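Long-range contacts in geranyl diphosphate synthase small subunit (Antirrhinum majus, PDB 3QKC), which probably pairs with a catalytic large subunit to form the heteromeric synthase that joins dimethylallyl and isopentenyl diphosphate into geranyl diphosphate: residues R136-A140 against I193-E199; A49-V54 against A70-H75; E155-E160 against Y174-K179. Residue numbers count along the deposited sequence, not the author numbering.

Contact 1 of 3, residues R136-A140 against I193-E199; sequences RILRA and ILGGCDE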
loop_
_atom_site.group_PDB
_atom_site.type_symbol
_atom_site.label_atom_id
_atom_site.label_comp_id
_atom_site.label_asym_id
_atom_site.label_seq_id
_atom_site.Cartn_x
_atom_site.Cartn_y
_atom_site.Cartn_z
ATOM N N ARG A 136 13.820 -6.983 -10.799
ATOM C CA ARG A 136 13.647 -7.862 -9.641
ATOM C C ARG A 136 12.895 -7.183 -8.503
ATOM O O ARG A 136 11.934 -7.745 -7.981
ATOM C CB ARG A 136 14.986 -8.360 -9.111
ATOM C CG ARG A 136 15.440 -9.682 -9.668
ATOM C CD ARG A 136 16.777 -10.053 -9.064
ATOM N NE ARG A 136 17.537 -10.935 -9.942
ATOM C CZ ARG A 136 18.721 -11.463 -9.644
ATOM N NH1 ARG A 136 19.298 -11.218 -8.471
ATOM N NH2 ARG A 136 19.320 -12.251 -10.521
ATOM N N ILE A 137 13.342 -5.990 -8.108
ATOM C CA ILE A 137 12.710 -5.297 -6.983
ATOM C C ILE A 137 11.283 -4.915 -7.342
ATOM O O ILE A 137 10.390 -4.979 -6.502
ATOM C CB ILE A 137 13.579 -4.130 -6.435
ATOM C CG1 ILE A 137 14.411 -4.665 -5.263
ATOM C CG2 ILE A 137 12.716 -2.972 -5.943
ATOM C CD1 ILE A 137 15.807 -4.092 -5.137
ATOM N N LEU A 138 11.073 -4.579 -8.610
ATOM C CA LEU A 138 9.740 -4.353 -9.135
ATOM C C LEU A 138 8.913 -5.630 -9.046
ATOM O O LEU A 138 7.745 -5.585 -8.654
ATOM C CB LEU A 138 9.821 -3.887 -10.582
ATOM C CG LEU A 138 8.849 -2.862 -11.149
ATOM C CD1 LEU A 138 8.597 -1.736 -10.159
ATOM C CD2 LEU A 138 9.443 -2.314 -12.465
ATOM N N ARG A 139 9.511 -6.769 -9.405
ATOM C CA ARG A 139 8.791 -8.031 -9.290
ATOM C C ARG A 139 8.466 -8.401 -7.840
ATOM O O ARG A 139 7.407 -8.969 -7.577
ATOM C CB ARG A 139 9.512 -9.186 -9.995
ATOM C CG ARG A 139 8.621 -10.429 -10.124
ATOM C CD ARG A 139 9.213 -11.471 -11.050
ATOM N NE ARG A 139 8.492 -12.744 -10.992
ATOM C CZ ARG A 139 8.859 -13.838 -11.664
ATOM N NH1 ARG A 139 9.943 -13.818 -12.435
ATOM N NH2 ARG A 139 8.146 -14.957 -11.569
ATOM N N ALA A 140 9.380 -8.081 -6.922
ATOM C CA ALA A 140 9.180 -8.312 -5.489
ATOM C C ALA A 140 8.014 -7.471 -4.978
ATOM O O ALA A 140 7.252 -7.898 -4.115
ATOM C CB ALA A 140 10.469 -7.982 -4.705
ATOM N N ILE A 193 12.984 -14.511 -5.773
ATOM C CA ILE A 193 13.173 -13.480 -6.785
ATOM C C ILE A 193 14.440 -12.706 -6.478
ATOM O O ILE A 193 15.288 -12.503 -7.360
ATOM C CB ILE A 193 11.967 -12.505 -6.888
ATOM C CG1 ILE A 193 10.787 -13.177 -7.610
ATOM C CG2 ILE A 193 12.361 -11.227 -7.644
ATOM C CD1 ILE A 193 9.418 -12.539 -7.287
ATOM N N LEU A 194 14.575 -12.299 -5.221
ATOM C CA LEU A 194 15.721 -11.497 -4.802
ATOM C C LEU A 194 16.968 -12.345 -4.781
ATOM O O LEU A 194 18.071 -11.845 -4.973
ATOM C CB LEU A 194 15.454 -10.816 -3.450
ATOM C CG LEU A 194 14.272 -9.832 -3.593
ATOM C CD1 LEU A 194 13.588 -9.504 -2.250
ATOM C CD2 LEU A 194 14.708 -8.551 -4.319
ATOM N N GLY A 195 16.776 -13.648 -4.595
ATOM C CA GLY A 195 17.879 -14.591 -4.590
ATOM C C GLY A 195 18.441 -14.823 -5.982
ATOM O O GLY A 195 19.519 -15.386 -6.117
ATOM N N GLY A 196 17.714 -14.380 -7.009
ATOM C CA GLY A 196 18.101 -14.623 -8.399
ATOM C C GLY A 196 17.815 -16.074 -8.708
ATOM O O GLY A 196 18.609 -16.958 -8.387
ATOM N N CYS A 197 16.669 -16.326 -9.323
ATOM C CA CYS A 197 16.137 -17.679 -9.356
ATOM C C CYS A 197 15.545 -17.995 -10.712
ATOM O O CYS A 197 15.226 -17.087 -11.473
ATOM C CB CYS A 197 15.039 -17.793 -8.302
ATOM S SG CYS A 197 15.042 -19.293 -7.352
ATOM N N ASP A 198 15.402 -19.286 -11.008
ATOM C CA ASP A 198 14.652 -19.711 -12.194
ATOM C C ASP A 198 13.191 -19.292 -12.043
ATOM O O ASP A 198 12.628 -19.377 -10.957
ATOM C CB ASP A 198 14.718 -21.233 -12.374
ATOM C CG ASP A 198 15.916 -21.687 -13.202
ATOM O OD1 ASP A 198 17.078 -21.431 -12.803
ATOM O OD2 ASP A 198 15.689 -22.330 -14.250
ATOM N N GLU A 199 12.591 -18.838 -13.139
ATOM C CA GLU A 199 11.148 -18.623 -13.217
ATOM C C GLU A 199 10.385 -19.812 -12.626
ATOM O O GLU A 199 9.450 -19.639 -11.849
ATOM C CB GLU A 199 10.730 -18.425 -14.681
ATOM C CG GLU A 199 11.111 -17.076 -15.298
ATOM C CD GLU A 199 10.105 -15.984 -14.976
ATOM O OE1 GLU A 199 9.865 -15.102 -15.840
ATOM O OE2 GLU A 199 9.543 -16.011 -13.857
#
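Contact 1 is a mixed apolar and ionic contact near the edge of the all-helical isoprenyl diphosphate synthase fold, where the early turns of helix 134-148 meet the C-terminal end of helix 169-195 and the turn that follows it. The apolar part centres on I193, whose CA-to-CB bond points toward the other helix: its CD1 lies 3.6 Å from R139 CG, its CG2 4.0 Å from R136 CG. L194 starts off in the other direction, but its branches return, CD2 to 4.0 Å from I137 CG1 and CD1 to 4.3 Å from A140 CB. M123 of helix 105-126 packs against both I137 and A140, and I137 also meets L138 of the second subunit. Outward from this packing, the two arginines run to either side of I193. R136 stretches over the helix end, with CD 3.3 Å from I193 O and NH2 3.4 Å from G196 CA, which lies over one face of the guanidinium. G196 leaves the helix with positive phi, and a CB there would come within 2.8 Å of R136 NH2, so glycine suits both the turn and its neighbour. R139, extended along its whole length, lays its guanidinium face over I193 CG1 and gives two hydrogen bonds to one oxygen, E199 OE2, at 2.6 Å from NH1 and 2.9 Å from NH2. That salt bridge ties helix 134-148 to the first turn of helix 199-219. The chemistry implies that R139 serves twice: its aliphatic stem extends the apolar patch around I193, while its charge is balanced by the exposed E199.

Contact 2 of 3, residues A49-V54 against A70-H75; sequences ASALCV and AAAAVH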
loop_
_atom_site.group_PDB
_atom_site.type_symbol
_atom_site.label_atom_id
_atom_site.label_comp_id
_atom_site.label_asym_id
_atom_site.label_seq_id
_atom_site.Cartn_x
_atom_site.Cartn_y
_atom_site.Cartn_z
ATOM N N ALA A 49 6.267 -16.155 8.046
ATOM C CA ALA A 49 6.365 -15.708 6.640
ATOM C C ALA A 49 7.547 -14.781 6.397
ATOM O O ALA A 49 8.169 -14.851 5.352
ATOM C CB ALA A 49 5.049 -15.036 6.167
ATOM N N SER A 50 7.857 -13.930 7.371
ATOM C CA SER A 50 9.041 -13.061 7.315
ATOM C C SER A 50 10.363 -13.816 7.321
ATOM O O SER A 50 11.273 -13.487 6.550
ATOM C CB SER A 50 9.031 -12.047 8.460
ATOM O OG SER A 50 7.852 -11.299 8.423
ATOM N N ALA A 51 10.497 -14.807 8.194
ATOM C CA ALA A 51 11.729 -15.612 8.188
ATOM C C ALA A 51 11.832 -16.470 6.930
ATOM O O ALA A 51 12.929 -16.685 6.421
ATOM C CB ALA A 51 11.835 -16.476 9.430
ATOM N N LEU A 52 10.701 -16.978 6.428
ATOM C CA LEU A 52 10.740 -17.777 5.195
ATOM C C LEU A 52 11.319 -16.963 4.023
ATOM O O LEU A 52 12.080 -17.485 3.207
ATOM C CB LEU A 52 9.359 -18.330 4.845
ATOM C CG LEU A 52 9.195 -19.188 3.588
ATOM C CD1 LEU A 52 10.178 -20.372 3.589
ATOM C CD2 LEU A 52 7.750 -19.673 3.419
ATOM N N CYS A 53 10.953 -15.685 3.954
ATOM C CA CYS A 53 11.508 -14.796 2.943
ATOM C C CYS A 53 13.020 -14.816 2.922
ATOM O O CYS A 53 13.617 -15.035 1.874
ATOM C CB CYS A 53 11.027 -13.369 3.145
ATOM S SG CYS A 53 11.611 -12.297 1.804
ATOM N N VAL A 54 13.640 -14.612 4.080
ATOM C CA VAL A 54 15.099 -14.634 4.163
ATOM C C VAL A 54 15.675 -16.016 3.819
ATOM O O VAL A 54 16.652 -16.123 3.044
ATOM C CB VAL A 54 15.614 -14.147 5.526
ATOM C CG1 VAL A 54 17.139 -14.280 5.612
ATOM C CG2 VAL A 54 15.207 -12.681 5.764
ATOM N N ALA A 70 12.488 -6.904 1.871
ATOM C CA ALA A 70 11.316 -7.737 1.564
ATOM C C ALA A 70 10.755 -8.426 2.820
ATOM O O ALA A 70 9.552 -8.395 3.068
ATOM C CB ALA A 70 11.686 -8.765 0.544
ATOM N N ALA A 71 11.641 -9.031 3.611
ATOM C CA ALA A 71 11.247 -9.740 4.818
ATOM C C ALA A 71 10.555 -8.801 5.793
ATOM O O ALA A 71 9.576 -9.178 6.423
ATOM C CB ALA A 71 12.456 -10.393 5.469
ATOM N N ALA A 72 11.072 -7.573 5.879
ATOM C CA ALA A 72 10.538 -6.515 6.730
ATOM C C ALA A 72 9.198 -6.012 6.202
ATOM O O ALA A 72 8.269 -5.742 6.980
ATOM C CB ALA A 72 11.542 -5.364 6.816
ATOM N N ALA A 73 9.102 -5.862 4.882
ATOM C CA ALA A 73 7.835 -5.492 4.257
ATOM C C ALA A 73 6.766 -6.560 4.535
ATOM O O ALA A 73 5.610 -6.233 4.835
ATOM C CB ALA A 73 8.017 -5.252 2.750
ATOM N N VAL A 74 7.167 -7.834 4.491
ATOM C CA VAL A 74 6.227 -8.931 4.762
ATOM C C VAL A 74 5.679 -8.787 6.184
ATOM O O VAL A 74 4.461 -8.881 6.407
ATOM C CB VAL A 74 6.878 -10.312 4.538
ATOM C CG1 VAL A 74 6.005 -11.429 5.120
ATOM C CG2 VAL A 74 7.149 -10.538 3.050
ATOM N N HIS A 75 6.585 -8.543 7.133
ATOM C CA HIS A 75 6.221 -8.354 8.520
ATOM C C HIS A 75 5.240 -7.207 8.647
ATOM O O HIS A 75 4.237 -7.341 9.318
ATOM C CB HIS A 75 7.453 -8.107 9.406
ATOM C CG HIS A 75 7.112 -7.709 10.812
ATOM N ND1 HIS A 75 6.611 -8.597 11.742
ATOM C CD2 HIS A 75 7.180 -6.513 11.441
ATOM C CE1 HIS A 75 6.396 -7.970 12.885
ATOM N NE2 HIS A 75 6.736 -6.703 12.729
HETATM O O HOH W 1 6.998 -11.198 11.275
#
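Small side chains let helices 48-59 and 68-85 run close together here, their local axes 8.2 Å apart and 166° from parallel in direction. The closest backbone point is S50 to A71, with CA atoms 4.7 Å apart. S50 takes the m rotamer, which brings OG to 3.4 Å from A71 O, a weak hydrogen bond that is not settled; a water lies 3.0 Å from S50 OG and 2.7 Å from H75 ND1, bridging the two side chains. H75, in the t rotamer, leads its ring out of the interface, where NE2 bonds to T41 O. V74 is also t; it points at the partner helix and sets CG1 3.9 Å from A49 CB. One turn further along helix 48-59, C53 (t) places SG 3.8 Å from A70 CB, and V54 (t) brings CG2 to 3.6 Å from A71 CB. The A71 methyl therefore sits against both residues, with C53 CB 4.0 Å away. I17 of helix 5-24 also touches A71, and L144 of helix 134-148 touches V74. The arrangement is an antiparallel alpha-alpha hairpin of successive helices, deep in the helical bundle of the isoprenyl diphosphate synthase fold.

Contact 3 of 3, residues E155-E160 against Y174-K179; sequences EGQYHE and YVCKKK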
loop_
_atom_site.group_PDB
_atom_site.type_symbol
_atom_site.label_atom_id
_atom_site.label_comp_id
_atom_site.label_asym_id
_atom_site.label_seq_id
_atom_site.Cartn_x
_atom_site.Cartn_y
_atom_site.Cartn_z
ATOM N N GLU A 155 -9.031 -10.516 0.671
ATOM C CA GLU A 155 -9.953 -11.570 0.217
ATOM C C GLU A 155 -10.305 -12.462 1.420
ATOM O O GLU A 155 -11.479 -12.697 1.707
ATOM C CB GLU A 155 -9.322 -12.431 -0.895
ATOM C CG GLU A 155 -10.131 -12.598 -2.210
ATOM C CD GLU A 155 -11.527 -13.198 -2.069
ATOM O OE1 GLU A 155 -11.781 -14.295 -2.653
ATOM O OE2 GLU A 155 -12.391 -12.560 -1.411
ATOM N N GLY A 156 -9.274 -12.933 2.123
ATOM C CA GLY A 156 -9.439 -13.746 3.325
ATOM C C GLY A 156 -10.294 -13.074 4.379
ATOM O O GLY A 156 -11.255 -13.660 4.880
ATOM N N GLN A 157 -9.963 -11.831 4.711
ATOM C CA GLN A 157 -10.721 -11.111 5.727
ATOM C C GLN A 157 -12.198 -10.938 5.312
ATOM O O GLN A 157 -13.093 -11.025 6.154
ATOM C CB GLN A 157 -10.092 -9.757 6.025
ATOM C CG GLN A 157 -8.637 -9.775 6.532
ATOM C CD GLN A 157 -8.082 -8.364 6.631
ATOM O OE1 GLN A 157 -8.582 -7.453 5.980
ATOM N NE2 GLN A 157 -7.071 -8.173 7.460
ATOM N N TYR A 158 -12.428 -10.701 4.022
ATOM C CA TYR A 158 -13.786 -10.602 3.452
ATOM C C TYR A 158 -14.605 -11.862 3.768
ATOM O O TYR A 158 -15.707 -11.759 4.288
ATOM C CB TYR A 158 -13.753 -10.294 1.936
ATOM C CG TYR A 158 -15.113 -10.140 1.247
ATOM C CD1 TYR A 158 -15.749 -11.235 0.632
ATOM C CD2 TYR A 158 -15.749 -8.904 1.194
ATOM C CE1 TYR A 158 -16.998 -11.095 -0.003
ATOM C CE2 TYR A 158 -16.983 -8.745 0.572
ATOM C CZ TYR A 158 -17.607 -9.841 -0.027
ATOM O OH TYR A 158 -18.824 -9.662 -0.640
ATOM N N HIS A 159 -14.063 -13.044 3.488
ATOM C CA HIS A 159 -14.820 -14.285 3.760
ATOM C C HIS A 159 -14.829 -14.688 5.230
ATOM O O HIS A 159 -15.683 -15.462 5.659
ATOM C CB HIS A 159 -14.334 -15.446 2.896
ATOM C CG HIS A 159 -14.473 -15.198 1.434
ATOM N ND1 HIS A 159 -15.686 -15.249 0.785
ATOM C CD2 HIS A 159 -13.552 -14.885 0.495
ATOM C CE1 HIS A 159 -15.504 -14.983 -0.498
ATOM N NE2 HIS A 159 -14.217 -14.756 -0.699
ATOM N N GLU A 160 -13.882 -14.148 5.992
ATOM C CA GLU A 160 -13.783 -14.391 7.426
ATOM C C GLU A 160 -14.956 -13.766 8.172
ATOM O O GLU A 160 -15.256 -14.137 9.312
ATOM C CB GLU A 160 -12.469 -13.811 7.950
ATOM C CG GLU A 160 -11.993 -14.407 9.257
ATOM C CD GLU A 160 -10.629 -13.901 9.674
ATOM O OE1 GLU A 160 -10.018 -13.083 8.945
ATOM O OE2 GLU A 160 -10.168 -14.324 10.749
ATOM N N TYR A 174 -10.039 -22.005 3.412
ATOM C CA TYR A 174 -9.903 -20.977 2.381
ATOM C C TYR A 174 -9.377 -19.664 2.960
ATOM O O TYR A 174 -8.530 -19.015 2.351
ATOM C CB TYR A 174 -11.224 -20.712 1.647
ATOM C CG TYR A 174 -11.100 -19.681 0.531
ATOM C CD1 TYR A 174 -10.340 -19.952 -0.605
ATOM C CD2 TYR A 174 -11.720 -18.431 0.623
ATOM C CE1 TYR A 174 -10.207 -19.020 -1.630
ATOM C CE2 TYR A 174 -11.592 -17.490 -0.402
ATOM C CZ TYR A 174 -10.828 -17.796 -1.527
ATOM O OH TYR A 174 -10.694 -16.885 -2.559
ATOM N N VAL A 175 -9.914 -19.276 4.112
ATOM C CA VAL A 175 -9.474 -18.076 4.807
ATOM C C VAL A 175 -7.993 -18.183 5.207
ATOM O O VAL A 175 -7.242 -17.214 5.044
ATOM C CB VAL A 175 -10.406 -17.747 6.005
ATOM C CG1 VAL A 175 -9.751 -16.751 6.964
ATOM C CG2 VAL A 175 -11.755 -17.216 5.499
ATOM N N CYS A 176 -7.572 -19.359 5.688
ATOM C CA CYS A 176 -6.177 -19.606 6.066
ATOM C C CYS A 176 -5.223 -19.540 4.883
ATOM O O CYS A 176 -4.129 -18.974 4.975
ATOM C CB CYS A 176 -6.034 -20.949 6.769
ATOM S SG CYS A 176 -6.724 -20.952 8.432
ATOM N N LYS A 177 -5.659 -20.117 3.772
ATOM C CA LYS A 177 -4.956 -20.046 2.517
ATOM C C LYS A 177 -4.802 -18.611 2.024
ATOM O O LYS A 177 -3.762 -18.246 1.481
ATOM C CB LYS A 177 -5.694 -20.889 1.467
ATOM C CG LYS A 177 -4.963 -21.009 0.147
ATOM C CD LYS A 177 -5.724 -21.880 -0.853
ATOM C CE LYS A 177 -5.631 -21.294 -2.264
ATOM N NZ LYS A 177 -6.372 -22.154 -3.262
ATOM N N LYS A 178 -5.836 -17.798 2.194
ATOM C CA LYS A 178 -5.788 -16.440 1.667
ATOM C C LYS A 178 -4.990 -15.486 2.564
ATOM O O LYS A 178 -4.391 -14.533 2.078
ATOM C CB LYS A 178 -7.195 -15.895 1.382
ATOM C CG LYS A 178 -7.555 -15.839 -0.136
ATOM C CD LYS A 178 -7.289 -17.174 -0.867
ATOM C CE LYS A 178 -7.243 -17.016 -2.414
ATOM N NZ LYS A 178 -5.935 -16.461 -2.935
ATOM N N LYS A 179 -4.978 -15.752 3.857
ATOM C CA LYS A 179 -4.270 -14.883 4.792
ATOM C C LYS A 179 -2.873 -15.428 5.067
ATOM O O LYS A 179 -1.917 -15.014 4.422
ATOM C CB LYS A 179 -5.096 -14.684 6.063
ATOM C CG LYS A 179 -6.446 -14.027 5.793
ATOM C CD LYS A 179 -7.297 -13.955 7.057
ATOM C CE LYS A 179 -6.653 -13.106 8.127
ATOM N NZ LYS A 179 -7.342 -13.259 9.453
#
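The H159 imidazole receives the edge of the Y174 ring in an offset edge-to-face pair, centroids 5.3 Å apart and planes at 71°, with H159 CD2 3.4 Å from Y174 CE2. At the rim of the Y174 ring, near its plane, E155 OE1 accepts a hydrogen bond from Y174 OH at 2.8 Å and a weak one from H159 NE2 at 3.2 Å, so one carboxylate oxygen joins both aromatic residues. Next to these residues the backbones come nearest: G156 CA and V175 CA are 4.6 Å apart, and the local axes approach to 8.1 Å at 155°. Glycine permits this, since a CB on G156 would lie 2.5 Å from K179 CG; as it is, G156 CA rests 3.7 Å from K178 CB. V175 fills the adjoining space, its CG2 3.6 Å from G156 O and 4.1 Å from H159 CB. The pair is an antiparallel packing of helices 153-160 and 169-195 in the isoprenyl diphosphate synthase fold. By sequence, K179 probably matches the lysine that binds the allylic diphosphate in catalytic relatives. Here K179 NZ donates to E160 OE1 at 2.7 Å in a salt bridge and makes a long, weak ion pair with E85; Q157 NE2 bonds to E85 as well. The K179 stem passes along the helix, its CE 4.2 Å from Q157 CG. K178 touches E155 with its stem, CG to CB 3.9 Å, before its amine leaves to bond with E151 O. Y158 packs on P30 and Q157 on L110, both of the second subunit.

Contacts 1 and 2 touch directly, L194 CD1 lying 3.5 Å from A70 CB, with centres 14 Å apart. Contact 3 stands farther off: its centre is 26 Å from that of contact 1 and 20 Å from that of contact 2, with nearest atoms about 14 and 7 Å away. Helix 169-195 carries segments of both contacts 1 and 3, and between them its L183 and H184 touch A49 of contact 2. In sequence, contact 3 is nested within the loop that contact 1 closes, and both reach the second subunit. Helix 68-85 of contact 2 ends at E85, beside Q157 and K179, probably where catalytic relatives bind allylic diphosphate and metal.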